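Beta/alpha-amylase (Paenibacillus polymyxa, PDB 3VOC) hydrolyses alpha-1,4-glucosidic linkages of starch, its beta-amylase domain, the part in this structure, releasing successive maltose units from the non-reducing chain ends. Local coordinates at residues D134-F140 / A263-F268; W175-R180 / L283-M287; R355-N360 / Y381-L387. Residues are numbered along the deposited sequence.

All three contacts belong to one (beta/alpha)8 barrel, at different depths. Interaction 3 is the most deeply buried: it joins strands 356-359 and 383-386 of the barrel wall by backbone hydrogen bonds and carries the probable catalytic base, Glu-359, toward the C-terminal end of strand 356-359. Interaction 1 lies in the helical layer outside the barrel, where helices 127-144 and 240-268 pack through aromatic and alanine side chains below a solvent-side salt bridge. Interaction 2 has neither helix nor strand; two long loops following strands 153-156 and 275-279 meet through indole rings and carbonyl oxygens. Interactions 1 and 2 lie on opposite sides of the chain's centre, their centres about 35 Å apart.

Interaction 1. Residues D134-F140 / A263-F268; sequences DELYASF and AAHKNF. With CA (calcium ion), chain B.
Two helices of the barrel's outer layer run side by side here. Residues 134-140 and 263-268 are both alpha-helical; their axes come within 8.8 Å and cross at -26°, N-to-C directions nearly parallel. The register sets Asp-134 beside Ala-263 (CA-CA 5.3 Å) and Ala-138 beside Asn-267 (5.4 Å), one helical turn further on. Ala-263 points toward the partner helix, its CB 3.9 Å from Tyr-137 CD2 and 4.1 Å from Asp-134 CA. Ala-264 follows, with CB 3.9 Å from Tyr-137 CE2. Lys-266 reaches along the outer side with chi angles t, t, p, t to form a salt bridge, NZ to Asp-134 OD2 2.8 Å; a weak bond to OD1 accompanies it. Asn-267, chi1 m, gives ND2 to Asp-134 OD1 (2.8 Å) and to Ala-263 O (2.9 Å) in its own helix, while its OD1 lies 3.3 Å from Ala-138 CB. Asp-134, chi1 t, thus serves two partners. Phe-268, chi1 m, brings CZ to 3.7 Å from Tyr-137 CB and CE1 to 4.0 Å from Phe-140 CD2. Tyr-137, chi1 m, is a knob in the hole formed by Ala-263, Ala-264, Asn-267 and Phe-268. Glu-135 points away and binds calcium through OE1 at 2.2 Å; water 1 is another ligand at 2.3 Å, and Glu-48, Asp-52, Asn-53 and Gln-132 complete the site. Beneath the helices, Tyr-137 and Phe-140 rest on Ile-78 of strand 73-79, Phe-268 on Ile-154 of strand 153-156, and Ala-264 on Ile-276 of strand 275-279.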
loop_
_atom_site.group_PDB
_atom_site.type_symbol
_atom_site.label_atom_id
_atom_site.label_comp_id
_atom_site.label_asym_id
_atom_site.label_seq_id
_atom_site.Cartn_x
_atom_site.Cartn_y
_atom_site.Cartn_z
ATOM N N ASP A 134 7.079 6.593 -14.134
ATOM C CA ASP A 134 6.617 7.570 -15.137
ATOM C C ASP A 134 6.449 6.894 -16.509
ATOM O O ASP A 134 5.409 7.055 -17.157
ATOM C CB ASP A 134 7.598 8.759 -15.186
ATOM C CG ASP A 134 7.103 9.927 -16.044
ATOM O OD1 ASP A 134 5.892 10.057 -16.303
ATOM O OD2 ASP A 134 7.957 10.739 -16.442
ATOM N N GLU A 135 7.452 6.126 -16.947
ATOM C CA GLU A 135 7.346 5.384 -18.213
ATOM C C GLU A 135 6.199 4.373 -18.203
ATOM O O GLU A 135 5.505 4.205 -19.206
ATOM C CB GLU A 135 8.638 4.621 -18.525
ATOM C CG GLU A 135 9.880 5.503 -18.695
ATOM C CD GLU A 135 11.159 4.683 -18.726
ATOM O OE1 GLU A 135 11.224 3.614 -18.067
ATOM O OE2 GLU A 135 12.111 5.111 -19.406
ATOM N N LEU A 136 6.028 3.678 -17.074
ATOM C CA LEU A 136 4.986 2.648 -16.972
ATOM C C LEU A 136 3.583 3.283 -16.987
ATOM O O LEU A 136 2.649 2.763 -17.629
ATOM C CB LEU A 136 5.200 1.808 -15.701
ATOM C CG LEU A 136 4.116 0.779 -15.350
ATOM C CD1 LEU A 136 4.074 -0.303 -16.420
ATOM C CD2 LEU A 136 4.381 0.173 -13.985
ATOM N N TYR A 137 3.429 4.408 -16.290
ATOM C CA TYR A 137 2.129 5.094 -16.250
ATOM C C TYR A 137 1.795 5.646 -17.638
ATOM O O TYR A 137 0.641 5.598 -18.086
ATOM C CB TYR A 137 2.128 6.232 -15.222
ATOM C CG TYR A 137 2.327 5.841 -13.747
ATOM C CD1 TYR A 137 2.213 4.525 -13.314
ATOM C CD2 TYR A 137 2.604 6.821 -12.792
ATOM C CE1 TYR A 137 2.384 4.196 -11.945
ATOM C CE2 TYR A 137 2.773 6.509 -11.434
ATOM C CZ TYR A 137 2.665 5.202 -11.024
ATOM O OH TYR A 137 2.831 4.906 -9.695
ATOM N N ALA A 138 2.811 6.176 -18.309
ATOM C CA ALA A 138 2.669 6.680 -19.675
ATOM C C ALA A 138 2.211 5.568 -20.597
ATOM O O ALA A 138 1.279 5.739 -21.387
ATOM C CB ALA A 138 4.015 7.279 -20.172
ATOM N N SER A 139 2.867 4.414 -20.495
ATOM C CA SER A 139 2.495 3.293 -21.320
ATOM C C SER A 139 1.071 2.829 -21.027
ATOM O O SER A 139 0.326 2.520 -21.962
ATOM C CB SER A 139 3.468 2.127 -21.164
ATOM O OG SER A 139 3.169 1.157 -22.145
ATOM N N PHE A 140 0.696 2.773 -19.745
ATOM C CA PHE A 140 -0.671 2.368 -19.397
ATOM C C PHE A 140 -1.691 3.315 -20.005
ATOM O O PHE A 140 -2.689 2.890 -20.604
ATOM C CB PHE A 140 -0.875 2.319 -17.868
ATOM C CG PHE A 140 -2.253 1.892 -17.479
ATOM C CD1 PHE A 140 -2.626 0.545 -17.527
ATOM C CD2 PHE A 140 -3.198 2.830 -17.114
ATOM C CE1 PHE A 140 -3.942 0.150 -17.203
ATOM C CE2 PHE A 140 -4.507 2.446 -16.796
ATOM C CZ PHE A 140 -4.875 1.112 -16.840
ATOM N N ALA A 263 3.730 11.888 -11.158
ATOM C CA ALA A 263 3.829 11.126 -12.389
ATOM C C ALA A 263 2.468 10.576 -12.813
ATOM O O ALA A 263 2.156 10.552 -14.000
ATOM C CB ALA A 263 4.871 9.988 -12.274
ATOM N N ALA A 264 1.661 10.130 -11.857
ATOM C CA ALA A 264 0.342 9.589 -12.206
ATOM C C ALA A 264 -0.551 10.699 -12.743
ATOM O O ALA A 264 -1.229 10.534 -13.773
ATOM C CB ALA A 264 -0.299 8.916 -11.009
ATOM N N HIS A 265 -0.555 11.833 -12.048
ATOM C CA HIS A 265 -1.353 12.975 -12.484
ATOM C C HIS A 265 -0.951 13.423 -13.874
ATOM O O HIS A 265 -1.801 13.694 -14.716
ATOM C CB HIS A 265 -1.266 14.135 -11.494
ATOM C CG HIS A 265 -2.220 14.008 -10.351
ATOM N ND1 HIS A 265 -3.583 14.175 -10.498
ATOM C CD2 HIS A 265 -2.012 13.742 -9.038
ATOM C CE1 HIS A 265 -4.173 14.003 -9.329
ATOM N NE2 HIS A 265 -3.245 13.734 -8.429
ATOM N N LYS A 266 0.351 13.469 -14.115
ATOM C CA LYS A 266 0.860 13.956 -15.388
ATOM C C LYS A 266 0.384 13.076 -16.539
ATOM O O LYS A 266 -0.029 13.582 -17.588
ATOM C CB LYS A 266 2.384 14.024 -15.361
ATOM C CG LYS A 266 3.006 14.556 -16.667
ATOM C CD LYS A 266 4.528 14.515 -16.598
ATOM C CE LYS A 266 5.043 13.106 -16.849
ATOM N NZ LYS A 266 6.510 13.069 -17.123
ATOM N N ASN A 267 0.427 11.764 -16.328
ATOM C CA ASN A 267 0.039 10.804 -17.351
ATOM C C ASN A 267 -1.457 10.522 -17.458
ATOM O O ASN A 267 -1.941 10.129 -18.520
ATOM C CB ASN A 267 0.820 9.508 -17.143
ATOM C CG ASN A 267 2.287 9.661 -17.532
ATOM O OD1 ASN A 267 2.592 9.875 -18.693
ATOM N ND2 ASN A 267 3.184 9.599 -16.556
ATOM N N PHE A 268 -2.190 10.707 -16.368
ATOM C CA PHE A 268 -3.584 10.248 -16.327
ATOM C C PHE A 268 -4.613 11.352 -16.410
ATOM O O PHE A 268 -5.729 11.104 -16.866
ATOM C CB PHE A 268 -3.880 9.412 -15.065
ATOM C CG PHE A 268 -3.051 8.162 -14.936
ATOM C CD1 PHE A 268 -2.554 7.497 -16.071
ATOM C CD2 PHE A 268 -2.795 7.623 -13.675
ATOM C CE1 PHE A 268 -1.783 6.333 -15.949
ATOM C CE2 PHE A 268 -2.038 6.447 -13.535
ATOM C CZ PHE A 268 -1.528 5.802 -14.665
HETATM CA CA CA B . 10.772 1.414 -18.187
HETATM O O HOH W 1 8.719 1.619 -17.081
#

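Interaction 2. Residues W175-R180 / L283-M287; sequences WSYPGR and LHWQM
Neither segment is helix or strand: residues 175-180 lie in the long loop after strand 153-156, while residues 283-287 lie in the one after strand 275-279. Pro-178 faces Trp-285 (CA-CA 6.3 Å) and Arg-180 faces Gln-286 (6.4 Å). Trp-175, chi1 t, lays CZ2 3.8 Å from Trp-285 CZ2 and turns its NE1 back to Gly-179 O (2.8 Å) within its own loop. Tyr-177, chi1 t, directs its ring edge at the face of the Trp-285 five-membered ring, an edge-to-face pair with centroids 4.8 Å apart and planes at 62°; CE1 is 3.4 Å from Trp-285 CG, and OH is 3.4 Å from His-284 CE1. A cis peptide precedes Pro-178, and Gly-179 N bonds Ser-176 O at 2.8 Å: a type VI beta turn, which presents the Pro-178 and Gly-179 carbonyls to the second loop. Pro-178 O accepts Gln-286 NE2 at 2.7 Å, nearly straight at 174°; the left-handed backbone of Gln-286 (60/21) goes with a side chain pointing toward the turn. Gly-179 O takes Trp-285 NE1 at 2.8 Å. Arg-180 touches Gln-286 CG with its CB (4.3 Å), but its guanidinium leads off to salt bridges with Glu-113 and Asp-229. His-284, a substrate-binding residue by similarity, is hydrogen-bonded through ND1 to Ser-336. Gly-179 O is thus shared by indoles of both loops, and two backbone carbonyls of the turn meeting side-chain N-H groups fasten the loops, with aromatic rings packed alongside.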
loop_
_atom_site.group_PDB
_atom_site.type_symbol
_atom_site.label_atom_id
_atom_site.label_comp_id
_atom_site.label_asym_id
_atom_site.label_seq_id
_atom_site.Cartn_x
_atom_site.Cartn_y
_atom_site.Cartn_z
ATOM N N TRP A 175 10.335 -13.036 10.121
ATOM C CA TRP A 175 9.195 -12.431 10.814
ATOM C C TRP A 175 8.063 -13.442 10.978
ATOM O O TRP A 175 7.789 -14.211 10.072
ATOM C CB TRP A 175 8.681 -11.213 10.040
ATOM C CG TRP A 175 7.440 -10.625 10.618
ATOM C CD1 TRP A 175 7.370 -9.691 11.609
ATOM C CD2 TRP A 175 6.085 -10.954 10.270
ATOM N NE1 TRP A 175 6.045 -9.414 11.901
ATOM C CE2 TRP A 175 5.240 -10.172 11.091
ATOM C CE3 TRP A 175 5.503 -11.842 9.352
ATOM C CZ2 TRP A 175 3.837 -10.237 11.013
ATOM C CZ3 TRP A 175 4.102 -11.908 9.274
ATOM C CH2 TRP A 175 3.289 -11.110 10.101
ATOM N N SER A 176 7.411 -13.423 12.139
ATOM C CA SER A 176 6.097 -14.054 12.299
ATOM C C SER A 176 5.219 -13.171 13.174
ATOM O O SER A 176 5.705 -12.442 14.043
ATOM C CB SER A 176 6.216 -15.472 12.889
ATOM O OG SER A 176 6.832 -15.418 14.155
ATOM N N TYR A 177 3.917 -13.207 12.923
ATOM C CA TYR A 177 2.975 -12.397 13.682
ATOM C C TYR A 177 3.074 -12.830 15.157
ATOM O O TYR A 177 3.241 -14.021 15.422
ATOM C CB TYR A 177 1.575 -12.634 13.123
ATOM C CG TYR A 177 0.494 -11.763 13.717
ATOM C CD1 TYR A 177 0.338 -10.432 13.303
ATOM C CD2 TYR A 177 -0.392 -12.275 14.676
ATOM C CE1 TYR A 177 -0.658 -9.631 13.840
ATOM C CE2 TYR A 177 -1.413 -11.480 15.219
ATOM C CZ TYR A 177 -1.533 -10.156 14.788
ATOM O OH TYR A 177 -2.510 -9.349 15.307
ATOM N N PRO A 178 3.011 -11.882 16.115
ATOM C CA PRO A 178 2.816 -10.431 15.997
ATOM C C PRO A 178 4.116 -9.618 16.104
ATOM O O PRO A 178 4.128 -8.575 16.747
ATOM C CB PRO A 178 1.938 -10.130 17.211
ATOM C CG PRO A 178 2.527 -11.077 18.301
ATOM C CD PRO A 178 3.067 -12.297 17.536
ATOM N N GLY A 179 5.194 -10.096 15.489
ATOM C CA GLY A 179 6.483 -9.389 15.520
ATOM C C GLY A 179 6.314 -7.971 14.993
ATOM O O GLY A 179 5.556 -7.732 14.040
ATOM N N ARG A 180 6.987 -7.011 15.612
ATOM C CA ARG A 180 6.846 -5.624 15.154
ATOM C C ARG A 180 7.512 -5.441 13.798
ATOM O O ARG A 180 7.290 -4.432 13.124
ATOM C CB ARG A 180 7.425 -4.619 16.155
ATOM C CG ARG A 180 8.901 -4.784 16.393
ATOM C CD ARG A 180 9.671 -3.463 16.561
ATOM N NE ARG A 180 11.079 -3.854 16.577
ATOM C CZ ARG A 180 12.026 -3.400 15.767
ATOM N NH1 ARG A 180 11.782 -2.418 14.900
ATOM N NH2 ARG A 180 13.245 -3.913 15.858
ATOM N N LEU A 283 -1.162 -1.457 10.149
ATOM C CA LEU A 283 -0.157 -2.115 10.980
ATOM C C LEU A 283 -0.672 -2.125 12.423
ATOM O O LEU A 283 -0.172 -1.410 13.299
ATOM C CB LEU A 283 1.200 -1.422 10.805
ATOM C CG LEU A 283 1.739 -1.444 9.355
ATOM C CD1 LEU A 283 2.965 -0.551 9.229
ATOM C CD2 LEU A 283 2.105 -2.895 8.947
ATOM N N HIS A 284 -1.713 -2.937 12.620
ATOM C CA HIS A 284 -2.603 -2.874 13.771
ATOM C C HIS A 284 -2.072 -3.581 15.025
ATOM O O HIS A 284 -2.673 -3.467 16.091
ATOM C CB HIS A 284 -3.989 -3.450 13.408
ATOM C CG HIS A 284 -3.951 -4.875 12.932
ATOM N ND1 HIS A 284 -3.876 -5.951 13.794
ATOM C CD2 HIS A 284 -3.976 -5.398 11.682
ATOM C CE1 HIS A 284 -3.843 -7.073 13.097
ATOM N NE2 HIS A 284 -3.899 -6.766 11.812
ATOM N N TRP A 285 -0.966 -4.303 14.896
ATOM C CA TRP A 285 -0.442 -5.070 16.034
ATOM C C TRP A 285 0.724 -4.357 16.715
ATOM O O TRP A 285 1.380 -3.510 16.102
ATOM C CB TRP A 285 -0.094 -6.498 15.609
ATOM C CG TRP A 285 0.939 -6.654 14.527
ATOM C CD1 TRP A 285 2.248 -7.007 14.695
ATOM C CD2 TRP A 285 0.735 -6.544 13.104
ATOM N NE1 TRP A 285 2.874 -7.091 13.470
ATOM C CE2 TRP A 285 1.968 -6.821 12.482
ATOM C CE3 TRP A 285 -0.372 -6.231 12.300
ATOM C CZ2 TRP A 285 2.138 -6.783 11.088
ATOM C CZ3 TRP A 285 -0.204 -6.193 10.901
ATOM C CH2 TRP A 285 1.045 -6.465 10.320
ATOM N N GLN A 286 0.957 -4.674 17.992
ATOM C CA GLN A 286 1.898 -3.914 18.848
ATOM C C GLN A 286 1.535 -2.433 19.021
ATOM O O GLN A 286 2.386 -1.608 19.375
ATOM C CB GLN A 286 3.352 -4.071 18.372
ATOM C CG GLN A 286 3.789 -5.526 18.187
ATOM C CD GLN A 286 3.590 -6.377 19.442
ATOM O OE1 GLN A 286 3.364 -5.859 20.536
ATOM N NE2 GLN A 286 3.652 -7.691 19.279
ATOM N N MET A 287 0.269 -2.090 18.788
ATOM C CA MET A 287 -0.157 -0.717 18.972
ATOM C C MET A 287 -0.018 -0.288 20.434
ATOM O O MET A 287 0.530 0.778 20.710
ATOM C CB MET A 287 -1.604 -0.502 18.478
ATOM C CG MET A 287 -1.725 -0.443 16.942
ATOM S SD MET A 287 -3.462 -0.421 16.441
ATOM C CE MET A 287 -3.962 1.214 17.013
#

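Interaction 3. Residues R355-N360 / Y381-L387; sequences RLNGEN and YHGFTLL
Strands 356-359 and 383-386 are the seventh and eighth of the (beta/alpha)8 barrel, linked through helix 367-378 in a beta-alpha-beta crossover. They run parallel, axes 4.5 Å apart at -19°, with Gly-358 paired to Phe-384 (CA-CA 4.5 Å). His-382 N to Leu-356 O (2.8 Å), Gly-358 N to Gly-383 O (2.9 Å) and Thr-385 N to Gly-358 O (2.8 Å) form the ladder. Leu-356, chi1 m and chi2 t, centres CB 3.8 Å over the Tyr-381 ring, a CH-pi contact only 3° off its normal. Arg-355 (m, t, p) passes CG 4.1 Å from the His-382 ring centroid, an off-centre CH-pi contact; its guanidinium bridges Asp-318 and Asp-5, and His-382 ND1 is hydrogen-bonded to Asp-5. At Gly-358 an ideal CB would lie 2.9 Å from Tyr-381 CE1, a clash. Asn-357, chi1 m, sends OD1 to Lys-153. Phe-384 (chi1 t) swings its ring back, CE1 3.4 Å from Glu-359 C and CZ 3.4 Å from Asn-360 N. Glu-359 (m, t), the proton acceptor by similarity, shares with Thr-385 the side of the sheet facing the barrel interior; its OE2 forms a salt bridge with Lys-279 and receives water 2 at 2.6 Å, which also lies 3.0 Å from Thr-385 OG1. Asn-360, chi1 p, copies a backbone pairing: its OD1 accepts Leu-387 N and its ND2 donates to Leu-387 O, each at 2.8 Å.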
loop_
_atom_site.group_PDB
_atom_site.type_symbol
_atom_site.label_atom_id
_atom_site.label_comp_id
_atom_site.label_asym_id
_atom_site.label_seq_id
_atom_site.Cartn_x
_atom_site.Cartn_y
_atom_site.Cartn_z
ATOM N N ARG A 355 -10.431 12.111 0.671
ATOM C CA ARG A 355 -11.434 11.088 0.358
ATOM C C ARG A 355 -10.960 9.702 0.799
ATOM O O ARG A 355 -9.844 9.290 0.461
ATOM C CB ARG A 355 -11.729 11.067 -1.135
ATOM C CG ARG A 355 -12.435 12.347 -1.669
ATOM C CD ARG A 355 -12.408 12.398 -3.185
ATOM N NE ARG A 355 -12.955 11.176 -3.784
ATOM C CZ ARG A 355 -14.240 10.991 -4.088
ATOM N NH1 ARG A 355 -15.140 11.943 -3.858
ATOM N NH2 ARG A 355 -14.632 9.852 -4.637
ATOM N N LEU A 356 -11.819 8.995 1.534
ATOM C CA LEU A 356 -11.525 7.646 2.012
ATOM C C LEU A 356 -12.159 6.529 1.186
ATOM O O LEU A 356 -13.346 6.578 0.831
ATOM C CB LEU A 356 -11.985 7.476 3.453
ATOM C CG LEU A 356 -11.197 8.188 4.532
ATOM C CD1 LEU A 356 -12.104 8.391 5.722
ATOM C CD2 LEU A 356 -9.920 7.401 4.935
ATOM N N ASN A 357 -11.345 5.513 0.920
ATOM C CA ASN A 357 -11.811 4.227 0.389
ATOM C C ASN A 357 -11.330 3.116 1.316
ATOM O O ASN A 357 -10.284 3.247 1.953
ATOM C CB ASN A 357 -11.277 4.009 -1.032
ATOM C CG ASN A 357 -11.769 5.075 -2.012
ATOM O OD1 ASN A 357 -11.000 5.935 -2.450
ATOM N ND2 ASN A 357 -13.057 5.022 -2.358
ATOM N N GLY A 358 -12.082 2.023 1.388
ATOM C CA GLY A 358 -11.832 0.985 2.389
ATOM C C GLY A 358 -11.682 -0.411 1.818
ATOM O O GLY A 358 -12.121 -0.686 0.696
ATOM N N GLU A 359 -11.045 -1.289 2.592
ATOM C CA GLU A 359 -10.867 -2.692 2.210
ATOM C C GLU A 359 -10.896 -3.495 3.486
ATOM O O GLU A 359 -10.611 -2.957 4.549
ATOM C CB GLU A 359 -9.490 -2.909 1.593
ATOM C CG GLU A 359 -9.302 -2.273 0.245
ATOM C CD GLU A 359 -7.928 -2.529 -0.329
ATOM O OE1 GLU A 359 -7.112 -3.217 0.308
ATOM O OE2 GLU A 359 -7.671 -2.037 -1.432
ATOM N N ASN A 360 -11.219 -4.778 3.379
ATOM C CA ASN A 360 -10.949 -5.730 4.470
ATOM C C ASN A 360 -9.500 -6.197 4.358
ATOM O O ASN A 360 -8.964 -6.302 3.234
ATOM C CB ASN A 360 -11.888 -6.945 4.402
ATOM C CG ASN A 360 -11.901 -7.593 3.026
ATOM O OD1 ASN A 360 -12.035 -6.904 2.015
ATOM N ND2 ASN A 360 -11.755 -8.919 2.977
ATOM N N TYR A 381 -17.140 7.049 3.861
ATOM C CA TYR A 381 -16.327 6.403 2.816
ATOM C C TYR A 381 -16.944 6.550 1.427
ATOM O O TYR A 381 -18.179 6.552 1.277
ATOM C CB TYR A 381 -16.072 4.925 3.145
ATOM C CG TYR A 381 -14.869 4.698 4.041
ATOM C CD1 TYR A 381 -13.774 3.948 3.584
ATOM C CD2 TYR A 381 -14.817 5.228 5.335
ATOM C CE1 TYR A 381 -12.665 3.726 4.392
ATOM C CE2 TYR A 381 -13.694 5.006 6.168
ATOM C CZ TYR A 381 -12.620 4.255 5.670
ATOM O OH TYR A 381 -11.492 4.034 6.434
ATOM N N HIS A 382 -16.078 6.709 0.425
ATOM C CA HIS A 382 -16.498 6.861 -0.960
ATOM C C HIS A 382 -16.484 5.523 -1.688
ATOM O O HIS A 382 -17.000 5.390 -2.785
ATOM C CB HIS A 382 -15.603 7.886 -1.682
ATOM C CG HIS A 382 -15.728 9.269 -1.126
ATOM N ND1 HIS A 382 -16.681 10.165 -1.564
ATOM C CD2 HIS A 382 -15.047 9.894 -0.137
ATOM C CE1 HIS A 382 -16.563 11.293 -0.885
ATOM N NE2 HIS A 382 -15.588 11.147 -0.000
ATOM N N GLY A 383 -15.906 4.517 -1.066
ATOM C CA GLY A 383 -15.835 3.218 -1.706
ATOM C C GLY A 383 -15.391 2.182 -0.715
ATOM O O GLY A 383 -14.770 2.495 0.316
ATOM N N PHE A 384 -15.754 0.947 -1.020
ATOM C CA PHE A 384 -15.240 -0.196 -0.299
ATOM C C PHE A 384 -14.936 -1.273 -1.322
ATOM O O PHE A 384 -15.780 -1.568 -2.186
ATOM C CB PHE A 384 -16.234 -0.741 0.749
ATOM C CG PHE A 384 -15.688 -1.929 1.484
ATOM C CD1 PHE A 384 -14.795 -1.748 2.543
ATOM C CD2 PHE A 384 -15.979 -3.221 1.062
ATOM C CE1 PHE A 384 -14.239 -2.835 3.192
ATOM C CE2 PHE A 384 -15.423 -4.310 1.694
ATOM C CZ PHE A 384 -14.548 -4.120 2.758
ATOM N N THR A 385 -13.745 -1.862 -1.219
ATOM C CA THR A 385 -13.378 -3.013 -2.041
ATOM C C THR A 385 -13.258 -4.283 -1.194
ATOM O O THR A 385 -12.473 -4.336 -0.237
ATOM C CB THR A 385 -12.054 -2.788 -2.797
ATOM O OG1 THR A 385 -12.155 -1.613 -3.598
ATOM C CG2 THR A 385 -11.770 -3.973 -3.732
ATOM N N LEU A 386 -14.010 -5.318 -1.564
ATOM C CA LEU A 386 -13.926 -6.595 -0.858
ATOM C C LEU A 386 -12.848 -7.529 -1.417
ATOM O O LEU A 386 -12.837 -7.838 -2.617
ATOM C CB LEU A 386 -15.289 -7.313 -0.835
ATOM C CG LEU A 386 -15.142 -8.519 0.133
ATOM C CD1 LEU A 386 -15.403 -8.144 1.582
ATOM C CD2 LEU A 386 -16.001 -9.642 -0.253
ATOM N N LEU A 387 -11.921 -7.960 -0.558
ATOM C CA LEU A 387 -10.956 -8.996 -0.930
ATOM C C LEU A 387 -11.503 -10.354 -0.505
ATOM O O LEU A 387 -11.831 -10.519 0.675
ATOM C CB LEU A 387 -9.615 -8.753 -0.223
ATOM C CG LEU A 387 -8.713 -7.679 -0.844
ATOM C CD1 LEU A 387 -9.207 -6.259 -0.539
ATOM C CD2 LEU A 387 -7.257 -7.857 -0.379
HETATM O O HOH W 2 -9.341 -0.860 -2.981
#